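Local structure of pullulanase (2WAN) at residues Ser885-Ile890 / Leu902-Gly907; Lys866-Met871 / Thr916-Gln921; Ile821-Gln826 / Asp895-Lys900. The protein hydrolyses the alpha-1,6-glucosidic linkages of pullulan and, as a starch-debranching glycoside hydrolase, probably those of related branched polysaccharides. One frame throughout, in Å; residues are numbered along the deposited sequence.

Followed from the N terminus, the chain first enters contact 3 on helix 811-826 and closes that loop only when 895-900 comes back against it. Before that closure, strand 868-873 begins contact 2, completed by 916-921 at the C terminus, so contacts 2 and 3 cross. Contact 1, 885-890 with 902-907, closes a shorter loop nested inside that of contact 2 and crosses contact 3. Contacts 1 and 2 belong to one C-terminal sheet, in which strands 888-893 and 915-920 are neighbours; the centres of the two contacts lie about 10 Å apart. Contact 3 ties that sheet to helix 811-826, which follows the barrel strands in the chain; Leu823 also packs on Ile918 of contact 2.

Contact 1: Ser885-Ile890 / Leu902-Gly907; sequences SGDWTI and LGHVMG
Leu902 N donates to Ile890 O at 2.8 Å, while its CB meets Ile890 CG2 with the two side chains crossing at about a right angle. Gly903 O accepts from Ile890 N; with phi at 136°, any side chain on Gly903 would collide with Leu902 O. His904 makes the side-chain hydrogen bond, a His-carboxylate pair: ND1 donates to Asp887 OD1 over 2.6 Å. OD1 accepts through its syn lone pair and sits slightly out of the imidazole plane, ring and carboxylate being 15° apart. Asp887 CG, anti to its backbone N (chi1 -173°), is thereby carried toward His904. Thr889 runs alongside the imidazole, OG1 being 3.1 Å from His904 CE1, and NE2 bonds a glycerol probably left from crystallisation. Val905 and Trp888 exchange two backbone bonds as an antiparallel hydrogen-bonded pair, and Val905 CG1 touches Ile890 CD1 at 3.9 Å. Met906 lays CG 3.6 Å from Gly886 O. Gly907 N gives its hydrogen to a water that donates in turn to Gly886 O. In the C-terminal all-beta domain, strand 888-893 thus pairs antiparallel with 904-905 and also neighbours 915-920; Trp888, its NE1 bonded to Pro884 O, packs on Leu919 of the latter.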
loop_
_atom_site.group_PDB
_atom_site.type_symbol
_atom_site.label_atom_id
_atom_site.label_comp_id
_atom_site.label_asym_id
_atom_site.label_seq_id
_atom_site.Cartn_x
_atom_site.Cartn_y
_atom_site.Cartn_z
ATOM N N SER A 885 -20.900 -10.547 -39.707
ATOM C CA SER A 885 -20.705 -10.816 -41.134
ATOM C C SER A 885 -19.237 -10.971 -41.529
ATOM O O SER A 885 -18.335 -10.467 -40.841
ATOM C CB SER A 885 -21.349 -9.696 -41.976
ATOM O OG SER A 885 -20.689 -8.462 -41.733
ATOM N N GLY A 886 -19.011 -11.685 -42.631
ATOM C CA GLY A 886 -17.698 -11.761 -43.237
ATOM C C GLY A 886 -16.905 -13.000 -42.881
ATOM O O GLY A 886 -17.366 -13.858 -42.116
ATOM N N ASP A 887 -15.723 -13.089 -43.476
ATOM C CA ASP A 887 -14.801 -14.196 -43.250
ATOM C C ASP A 887 -14.006 -13.978 -41.968
ATOM O O ASP A 887 -13.408 -12.909 -41.772
ATOM C CB ASP A 887 -13.841 -14.323 -44.436
ATOM C CG ASP A 887 -12.962 -15.565 -44.335
ATOM O OD1 ASP A 887 -11.742 -15.421 -44.164
ATOM O OD2 ASP A 887 -13.507 -16.685 -44.381
ATOM N N TRP A 888 -13.986 -15.002 -41.114
ATOM C CA TRP A 888 -13.198 -14.982 -39.874
ATOM C C TRP A 888 -12.044 -15.980 -39.913
ATOM O O TRP A 888 -12.206 -17.131 -40.331
ATOM C CB TRP A 888 -14.092 -15.227 -38.649
ATOM C CG TRP A 888 -15.011 -14.087 -38.418
ATOM C CD1 TRP A 888 -16.268 -13.921 -38.949
ATOM C CD2 TRP A 888 -14.747 -12.921 -37.629
ATOM N NE1 TRP A 888 -16.795 -12.716 -38.539
ATOM C CE2 TRP A 888 -15.891 -12.088 -37.718
ATOM C CE3 TRP A 888 -13.651 -12.502 -36.841
ATOM C CZ2 TRP A 888 -15.976 -10.849 -37.058
ATOM C CZ3 TRP A 888 -13.740 -11.280 -36.177
ATOM C CH2 TRP A 888 -14.894 -10.461 -36.298
ATOM N N THR A 889 -10.870 -15.517 -39.497
ATOM C CA THR A 889 -9.689 -16.360 -39.393
ATOM C C THR A 889 -9.546 -16.830 -37.949
ATOM O O THR A 889 -9.477 -16.008 -37.041
ATOM C CB THR A 889 -8.408 -15.579 -39.814
ATOM O OG1 THR A 889 -8.557 -15.113 -41.155
ATOM C CG2 THR A 889 -7.178 -16.494 -39.731
ATOM N N ILE A 890 -9.505 -18.149 -37.732
ATOM C CA ILE A 890 -9.274 -18.699 -36.391
ATOM C C ILE A 890 -7.784 -18.587 -36.084
ATOM O O ILE A 890 -6.963 -19.055 -36.859
ATOM C CB ILE A 890 -9.705 -20.192 -36.303
ATOM C CG1 ILE A 890 -11.193 -20.335 -36.664
ATOM C CG2 ILE A 890 -9.398 -20.743 -34.900
ATOM C CD1 ILE A 890 -11.596 -21.784 -37.055
ATOM N N LEU A 902 -5.555 -20.861 -38.430
ATOM C CA LEU A 902 -5.872 -22.254 -38.093
ATOM C C LEU A 902 -7.085 -22.731 -38.873
ATOM O O LEU A 902 -7.601 -23.827 -38.633
ATOM C CB LEU A 902 -6.180 -22.374 -36.603
ATOM C CG LEU A 902 -5.082 -21.897 -35.647
ATOM C CD1 LEU A 902 -5.515 -22.104 -34.211
ATOM C CD2 LEU A 902 -3.734 -22.622 -35.927
ATOM N N GLY A 903 -7.545 -21.902 -39.799
ATOM C CA GLY A 903 -8.744 -22.213 -40.562
ATOM C C GLY A 903 -9.608 -20.978 -40.647
ATOM O O GLY A 903 -9.462 -20.064 -39.833
ATOM N N HIS A 904 -10.492 -20.951 -41.642
ATOM C CA HIS A 904 -11.446 -19.849 -41.835
ATOM C C HIS A 904 -12.870 -20.335 -41.636
ATOM O O HIS A 904 -13.203 -21.480 -42.003
ATOM C CB HIS A 904 -11.311 -19.270 -43.248
ATOM C CG HIS A 904 -10.012 -18.560 -43.479
ATOM N ND1 HIS A 904 -9.917 -17.187 -43.538
ATOM C CD2 HIS A 904 -8.750 -19.033 -43.619
ATOM C CE1 HIS A 904 -8.656 -16.844 -43.737
ATOM N NE2 HIS A 904 -7.926 -17.944 -43.774
ATOM N N VAL A 905 -13.712 -19.473 -41.064
ATOM C CA VAL A 905 -15.133 -19.791 -40.872
ATOM C C VAL A 905 -15.993 -18.557 -41.124
ATOM O O VAL A 905 -15.502 -17.416 -41.033
ATOM C CB VAL A 905 -15.436 -20.322 -39.443
ATOM C CG1 VAL A 905 -14.829 -21.724 -39.218
ATOM C CG2 VAL A 905 -14.961 -19.316 -38.384
ATOM N N MET A 906 -17.266 -18.788 -41.459
ATOM C CA MET A 906 -18.286 -17.742 -41.486
ATOM C C MET A 906 -19.523 -18.187 -40.727
ATOM O O MET A 906 -19.832 -19.378 -40.684
ATOM C CB MET A 906 -18.695 -17.399 -42.923
ATOM C CG MET A 906 -17.549 -16.996 -43.790
ATOM S SD MET A 906 -18.078 -16.772 -45.505
ATOM C CE MET A 906 -19.248 -15.464 -45.319
ATOM N N GLY A 907 -20.234 -17.223 -40.152
ATOM C CA GLY A 907 -21.573 -17.447 -39.584
ATOM C C GLY A 907 -21.639 -17.941 -38.160
ATOM O O GLY A 907 -22.306 -17.338 -37.322
HETATM O O HOH W 1 -19.604 -14.525 -40.562
#

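Contact 2: Lys866-Met871 / Thr916-Gln921; sequences KNIIVM and TLILKQ
Asn867 and Gln921 meet through side chain and backbone alike. Asn867 ND2 donates to Gln921 OE1 at 2.9 Å, with the acceptor in the plane of the Asn867 amide. The side chains lie side by side, pointing the same way, yet their amide planes are 64° apart. Asn867 CG stands anti to its own carbonyl carbon (chi1 -66°), which sets it alongside the Gln921 side chain, where ND2 meets OE1. Two backbone bonds join the same residues: Asn867 N reaches the terminal carboxylate oxygen Gln921 OXT at 3.1 Å, and Gln921 N returns to Asn867 O. A water links Lys866 N to Gln921 O, so OXT is bound directly by the first segment and O through a water. An alanine in place of Asn867 would probably leave Gln921 OE1 without its ND2 donor and the end of that side chain less firmly held, although the bonds of NE2 to Ser885 O and Asp887 O would probably remain.

Beyond this pair the strands form a regular antiparallel ladder, their axes 4.6 Å apart at closest and 169° between directions. Ile869 with Leu919, and Met871 with Leu917, are hydrogen-bonded pairs. On their face Ile869 CB meets Leu919 CD1 at 4.1 Å. The other face brings Ile868 CG2 to 4.0 Å from Ile918 CG2, and Val870 CG1 to 3.9 Å from Thr916 CG2. In the C-terminal all-beta domain, strand 868-873 lies between 852-856 and 915-920, and the latter pairs onward with 888-893. Trp888 packs on Asn867, Ile869 and Gln921, while helix 753-769 meets the opposite face, touching Val870 and Thr916.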
loop_
_atom_site.group_PDB
_atom_site.type_symbol
_atom_site.label_atom_id
_atom_site.label_comp_id
_atom_site.label_asym_id
_atom_site.label_seq_id
_atom_site.Cartn_x
_atom_site.Cartn_y
_atom_site.Cartn_z
ATOM N N LYS A 866 -8.270 -5.746 -37.887
ATOM C CA LYS A 866 -9.463 -4.891 -37.872
ATOM C C LYS A 866 -10.425 -5.234 -36.723
ATOM O O LYS A 866 -10.820 -4.363 -35.924
ATOM C CB LYS A 866 -10.212 -4.998 -39.219
ATOM C CG LYS A 866 -11.460 -4.120 -39.273
ATOM C CD LYS A 866 -12.126 -4.171 -40.646
ATOM C CE LYS A 866 -13.252 -3.150 -40.735
ATOM N NZ LYS A 866 -13.926 -3.197 -42.077
ATOM N N ASN A 867 -10.828 -6.505 -36.674
ATOM C CA ASN A 867 -11.720 -6.997 -35.649
ATOM C C ASN A 867 -11.087 -8.221 -35.003
ATOM O O ASN A 867 -10.567 -9.101 -35.720
ATOM C CB ASN A 867 -13.076 -7.398 -36.277
ATOM C CG ASN A 867 -13.832 -6.213 -36.846
ATOM O OD1 ASN A 867 -13.863 -5.121 -36.256
ATOM N ND2 ASN A 867 -14.453 -6.418 -38.008
ATOM N N ILE A 868 -11.122 -8.261 -33.672
ATOM C CA ILE A 868 -10.704 -9.443 -32.925
ATOM C C ILE A 868 -11.862 -9.937 -32.082
ATOM O O ILE A 868 -12.503 -9.165 -31.365
ATOM C CB ILE A 868 -9.502 -9.141 -31.999
ATOM C CG1 ILE A 868 -8.368 -8.473 -32.799
ATOM C CG2 ILE A 868 -9.027 -10.441 -31.282
ATOM C CD1 ILE A 868 -7.163 -8.062 -31.968
ATOM N N ILE A 869 -12.141 -11.241 -32.164
ATOM C CA ILE A 869 -13.146 -11.827 -31.272
ATOM C C ILE A 869 -12.478 -12.763 -30.274
ATOM O O ILE A 869 -11.623 -13.549 -30.648
ATOM C CB ILE A 869 -14.266 -12.585 -32.032
ATOM C CG1 ILE A 869 -15.195 -11.587 -32.705
ATOM C CG2 ILE A 869 -15.059 -13.514 -31.049
ATOM C CD1 ILE A 869 -16.198 -12.248 -33.673
ATOM N N VAL A 870 -12.847 -12.634 -28.998
ATOM C CA VAL A 870 -12.378 -13.554 -27.959
ATOM C C VAL A 870 -13.623 -14.158 -27.294
ATOM O O VAL A 870 -14.569 -13.434 -26.989
ATOM C CB VAL A 870 -11.558 -12.810 -26.859
ATOM C CG1 VAL A 870 -11.192 -13.738 -25.682
ATOM C CG2 VAL A 870 -10.290 -12.179 -27.452
ATOM N N MET A 871 -13.612 -15.471 -27.054
ATOM C CA MET A 871 -14.679 -16.115 -26.263
ATOM C C MET A 871 -14.097 -17.096 -25.252
ATOM O O MET A 871 -13.296 -17.971 -25.624
ATOM C CB MET A 871 -15.681 -16.848 -27.172
ATOM C CG MET A 871 -16.760 -17.591 -26.374
ATOM S SD MET A 871 -18.045 -18.154 -27.491
ATOM C CE MET A 871 -18.768 -19.471 -26.498
ATOM N N THR A 916 -10.383 -21.081 -24.692
ATOM C CA THR A 916 -10.572 -19.724 -25.202
ATOM C C THR A 916 -10.456 -19.747 -26.716
ATOM O O THR A 916 -9.515 -20.333 -27.273
ATOM C CB THR A 916 -9.518 -18.750 -24.590
ATOM O OG1 THR A 916 -9.679 -18.723 -23.171
ATOM C CG2 THR A 916 -9.707 -17.311 -25.156
ATOM N N LEU A 917 -11.441 -19.147 -27.380
ATOM C CA LEU A 917 -11.447 -19.007 -28.843
ATOM C C LEU A 917 -10.959 -17.606 -29.168
ATOM O O LEU A 917 -11.375 -16.651 -28.516
ATOM C CB LEU A 917 -12.882 -19.161 -29.386
ATOM C CG LEU A 917 -13.089 -18.866 -30.883
ATOM C CD1 LEU A 917 -12.675 -20.074 -31.727
ATOM C CD2 LEU A 917 -14.538 -18.449 -31.167
ATOM N N ILE A 918 -10.074 -17.481 -30.159
ATOM C CA ILE A 918 -9.708 -16.177 -30.701
ATOM C C ILE A 918 -9.821 -16.197 -32.217
ATOM O O ILE A 918 -9.310 -17.102 -32.880
ATOM C CB ILE A 918 -8.281 -15.749 -30.294
ATOM C CG1 ILE A 918 -8.124 -15.897 -28.776
ATOM C CG2 ILE A 918 -8.039 -14.249 -30.733
ATOM C CD1 ILE A 918 -6.746 -15.626 -28.249
ATOM N N LEU A 919 -10.535 -15.213 -32.748
ATOM C CA LEU A 919 -10.688 -15.039 -34.191
ATOM C C LEU A 919 -10.291 -13.643 -34.573
ATOM O O LEU A 919 -10.322 -12.747 -33.739
ATOM C CB LEU A 919 -12.155 -15.145 -34.587
ATOM C CG LEU A 919 -12.965 -16.319 -34.070
ATOM C CD1 LEU A 919 -14.434 -15.991 -34.282
ATOM C CD2 LEU A 919 -12.580 -17.580 -34.798
ATOM N N LYS A 920 -9.958 -13.453 -35.845
ATOM C CA LYS A 920 -9.726 -12.100 -36.356
ATOM C C LYS A 920 -10.216 -11.947 -37.785
ATOM O O LYS A 920 -10.364 -12.925 -38.526
ATOM C CB LYS A 920 -8.246 -11.674 -36.224
ATOM C CG LYS A 920 -7.246 -12.500 -37.050
ATOM C CD LYS A 920 -7.101 -11.894 -38.439
ATOM C CE LYS A 920 -6.030 -12.591 -39.261
ATOM N NZ LYS A 920 -5.907 -11.889 -40.576
ATOM N N GLN A 921 -10.420 -10.693 -38.168
ATOM C CA GLN A 921 -10.847 -10.345 -39.501
ATOM C C GLN A 921 -10.014 -9.143 -39.883
ATOM O O GLN A 921 -9.600 -8.958 -41.025
ATOM C CB GLN A 921 -12.315 -9.937 -39.390
ATOM C CG GLN A 921 -13.089 -9.804 -40.641
ATOM C CD GLN A 921 -14.554 -9.648 -40.327
ATOM O OE1 GLN A 921 -14.984 -8.617 -39.801
ATOM N NE2 GLN A 921 -15.339 -10.673 -40.648
ATOM O OXT GLN A 921 -9.749 -8.311 -39.018
HETATM O O HOH W 2 -7.447 -7.130 -40.411
#

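Contact 3: Ile821-Gln826 / Asp895-Lys900; sequences IHLRNQ and DQIGEK
The carboxylate of Glu899 has Leu823 CD1 over one side of its plane, 3.6 Å from OE2, and Gln826 CB on the other side, 3.4 Å from the same oxygen. The Gln826 amide is turned 85° from the carboxylate, and its side chain crosses that of Glu899 at about a right angle. CB and, at 3.6 Å, CG are the Gln826 atoms nearest Glu899 OE2, and no hydrogen bond spans the two segments. The other oxygen, OE1, is bonded to His827 NE2 just past the helix end, which probably helps offset the charge lying against apolar groups. Helix 811-826 follows the last strand, 773-777, of the closed eight-stranded parallel barrel of the alpha-amylase family, whereas strand 896-897 belongs to the C-terminal beta sheet; the contact lies on the boundary between them. Leu823 CG, anti to the backbone N (chi1 -176°), is carried nearer to Ile897 than its own CA. From it CD1 approaches Gly898 O to 3.8 Å, and CD2 meets Ile897 CG2 at 4.2 Å. Trp865 adjoins both Leu823 and Glu899, while Ile897 continues along the helix onto Tyr816, Ser819 and Met820.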
loop_
_atom_site.group_PDB
_atom_site.type_symbol
_atom_site.label_atom_id
_atom_site.label_comp_id
_atom_site.label_asym_id
_atom_site.label_seq_id
_atom_site.Cartn_x
_atom_site.Cartn_y
_atom_site.Cartn_z
ATOM N N ILE A 821 0.835 -14.609 -24.056
ATOM C CA ILE A 821 1.564 -13.389 -23.696
ATOM C C ILE A 821 2.078 -12.691 -24.962
ATOM O O ILE A 821 1.881 -11.485 -25.127
ATOM C CB ILE A 821 2.683 -13.695 -22.701
ATOM C CG1 ILE A 821 2.073 -14.046 -21.348
ATOM C CG2 ILE A 821 3.666 -12.485 -22.555
ATOM C CD1 ILE A 821 3.009 -14.870 -20.456
ATOM N N HIS A 822 2.688 -13.452 -25.871
ATOM C CA HIS A 822 3.175 -12.869 -27.131
ATOM C C HIS A 822 2.054 -12.282 -27.992
ATOM O O HIS A 822 2.234 -11.235 -28.610
ATOM C CB HIS A 822 3.983 -13.900 -27.926
ATOM C CG HIS A 822 5.304 -14.230 -27.294
ATOM N ND1 HIS A 822 6.490 -13.655 -27.692
ATOM C CD2 HIS A 822 5.618 -15.068 -26.279
ATOM C CE1 HIS A 822 7.482 -14.145 -26.968
ATOM N NE2 HIS A 822 6.979 -14.999 -26.099
ATOM N N LEU A 823 0.900 -12.941 -28.013
ATOM C CA LEU A 823 -0.266 -12.390 -28.722
ATOM C C LEU A 823 -0.656 -10.994 -28.181
ATOM O O LEU A 823 -0.819 -10.047 -28.963
ATOM C CB LEU A 823 -1.459 -13.354 -28.643
ATOM C CG LEU A 823 -2.689 -12.890 -29.458
ATOM C CD1 LEU A 823 -2.492 -13.162 -30.948
ATOM C CD2 LEU A 823 -3.909 -13.619 -28.951
ATOM N N ARG A 824 -0.814 -10.868 -26.866
ATOM C CA ARG A 824 -1.073 -9.571 -26.241
ATOM C C ARG A 824 0.011 -8.544 -26.588
ATOM O O ARG A 824 -0.317 -7.372 -26.902
ATOM C CB ARG A 824 -1.199 -9.696 -24.715
ATOM C CG ARG A 824 -1.730 -8.414 -24.074
ATOM C CD ARG A 824 -1.598 -8.430 -22.544
ATOM N NE ARG A 824 -2.089 -7.169 -21.956
ATOM C CZ ARG A 824 -3.375 -6.880 -21.722
ATOM N NH1 ARG A 824 -4.343 -7.728 -22.058
ATOM N NH2 ARG A 824 -3.703 -5.708 -21.180
ATOM N N ASN A 825 1.282 -8.967 -26.530
ATOM C CA ASN A 825 2.391 -8.037 -26.806
ATOM C C ASN A 825 2.306 -7.494 -28.229
ATOM O O ASN A 825 2.712 -6.362 -28.488
ATOM C CB ASN A 825 3.770 -8.692 -26.617
ATOM C CG ASN A 825 4.077 -9.073 -25.168
ATOM O OD1 ASN A 825 3.393 -8.661 -24.211
ATOM N ND2 ASN A 825 5.141 -9.889 -24.998
ATOM N N GLN A 826 1.793 -8.314 -29.144
ATOM C CA GLN A 826 1.734 -7.979 -30.572
ATOM C C GLN A 826 0.496 -7.191 -30.966
ATOM O O GLN A 826 0.470 -6.587 -32.051
ATOM C CB GLN A 826 1.792 -9.260 -31.409
ATOM C CG GLN A 826 3.180 -9.904 -31.479
ATOM C CD GLN A 826 4.216 -8.998 -32.153
ATOM O OE1 GLN A 826 5.402 -9.016 -31.801
ATOM N NE2 GLN A 826 3.766 -8.205 -33.130
ATOM N N ASP A 895 -5.743 -25.915 -27.746
ATOM C CA ASP A 895 -4.393 -25.701 -27.241
ATOM C C ASP A 895 -3.482 -24.888 -28.158
ATOM O O ASP A 895 -2.302 -24.734 -27.858
ATOM C CB ASP A 895 -3.718 -27.032 -26.805
ATOM C CG ASP A 895 -3.494 -27.995 -27.955
ATOM O OD1 ASP A 895 -3.647 -27.602 -29.131
ATOM O OD2 ASP A 895 -3.154 -29.175 -27.688
ATOM N N GLN A 896 -4.019 -24.362 -29.266
ATOM C CA GLN A 896 -3.183 -23.629 -30.223
ATOM C C GLN A 896 -3.525 -22.148 -30.243
ATOM O O GLN A 896 -4.641 -21.794 -30.621
ATOM C CB GLN A 896 -3.391 -24.168 -31.632
ATOM C CG GLN A 896 -3.185 -25.657 -31.808
ATOM C CD GLN A 896 -3.125 -26.023 -33.276
ATOM O OE1 GLN A 896 -2.103 -25.828 -33.937
ATOM N NE2 GLN A 896 -4.232 -26.528 -33.803
ATOM N N ILE A 897 -2.565 -21.281 -29.893
ATOM C CA ILE A 897 -2.778 -19.834 -29.893
ATOM C C ILE A 897 -1.617 -19.211 -30.675
ATOM O O ILE A 897 -0.465 -19.602 -30.476
ATOM C CB ILE A 897 -2.733 -19.256 -28.453
ATOM C CG1 ILE A 897 -3.735 -19.970 -27.534
ATOM C CG2 ILE A 897 -2.912 -17.707 -28.449
ATOM C CD1 ILE A 897 -5.197 -19.701 -27.857
ATOM N N GLY A 898 -1.901 -18.272 -31.570
ATOM C CA GLY A 898 -0.810 -17.663 -32.319
ATOM C C GLY A 898 -1.255 -16.608 -33.301
ATOM O O GLY A 898 -2.394 -16.129 -33.253
ATOM N N GLU A 899 -0.343 -16.277 -34.220
ATOM C CA GLU A 899 -0.608 -15.271 -35.244
ATOM C C GLU A 899 -1.091 -15.841 -36.576
ATOM O O GLU A 899 -1.473 -15.078 -37.471
ATOM C CB GLU A 899 0.673 -14.463 -35.496
ATOM C CG GLU A 899 1.219 -13.767 -34.246
ATOM C CD GLU A 899 0.381 -12.557 -33.804
ATOM O OE1 GLU A 899 -0.376 -12.018 -34.637
ATOM O OE2 GLU A 899 0.535 -12.116 -32.635
ATOM N N LYS A 900 -1.034 -17.167 -36.712
ATOM C CA LYS A 900 -1.239 -17.843 -37.998
ATOM C C LYS A 900 -2.665 -18.377 -38.118
ATOM O O LYS A 900 -3.297 -18.729 -37.114
ATOM C CB LYS A 900 -0.277 -19.035 -38.151
ATOM C CG LYS A 900 1.220 -18.707 -38.061
ATOM C CD LYS A 900 1.987 -20.013 -37.801
ATOM C CE LYS A 900 3.480 -19.793 -37.632
ATOM N NZ LYS A 900 4.192 -19.883 -38.930
#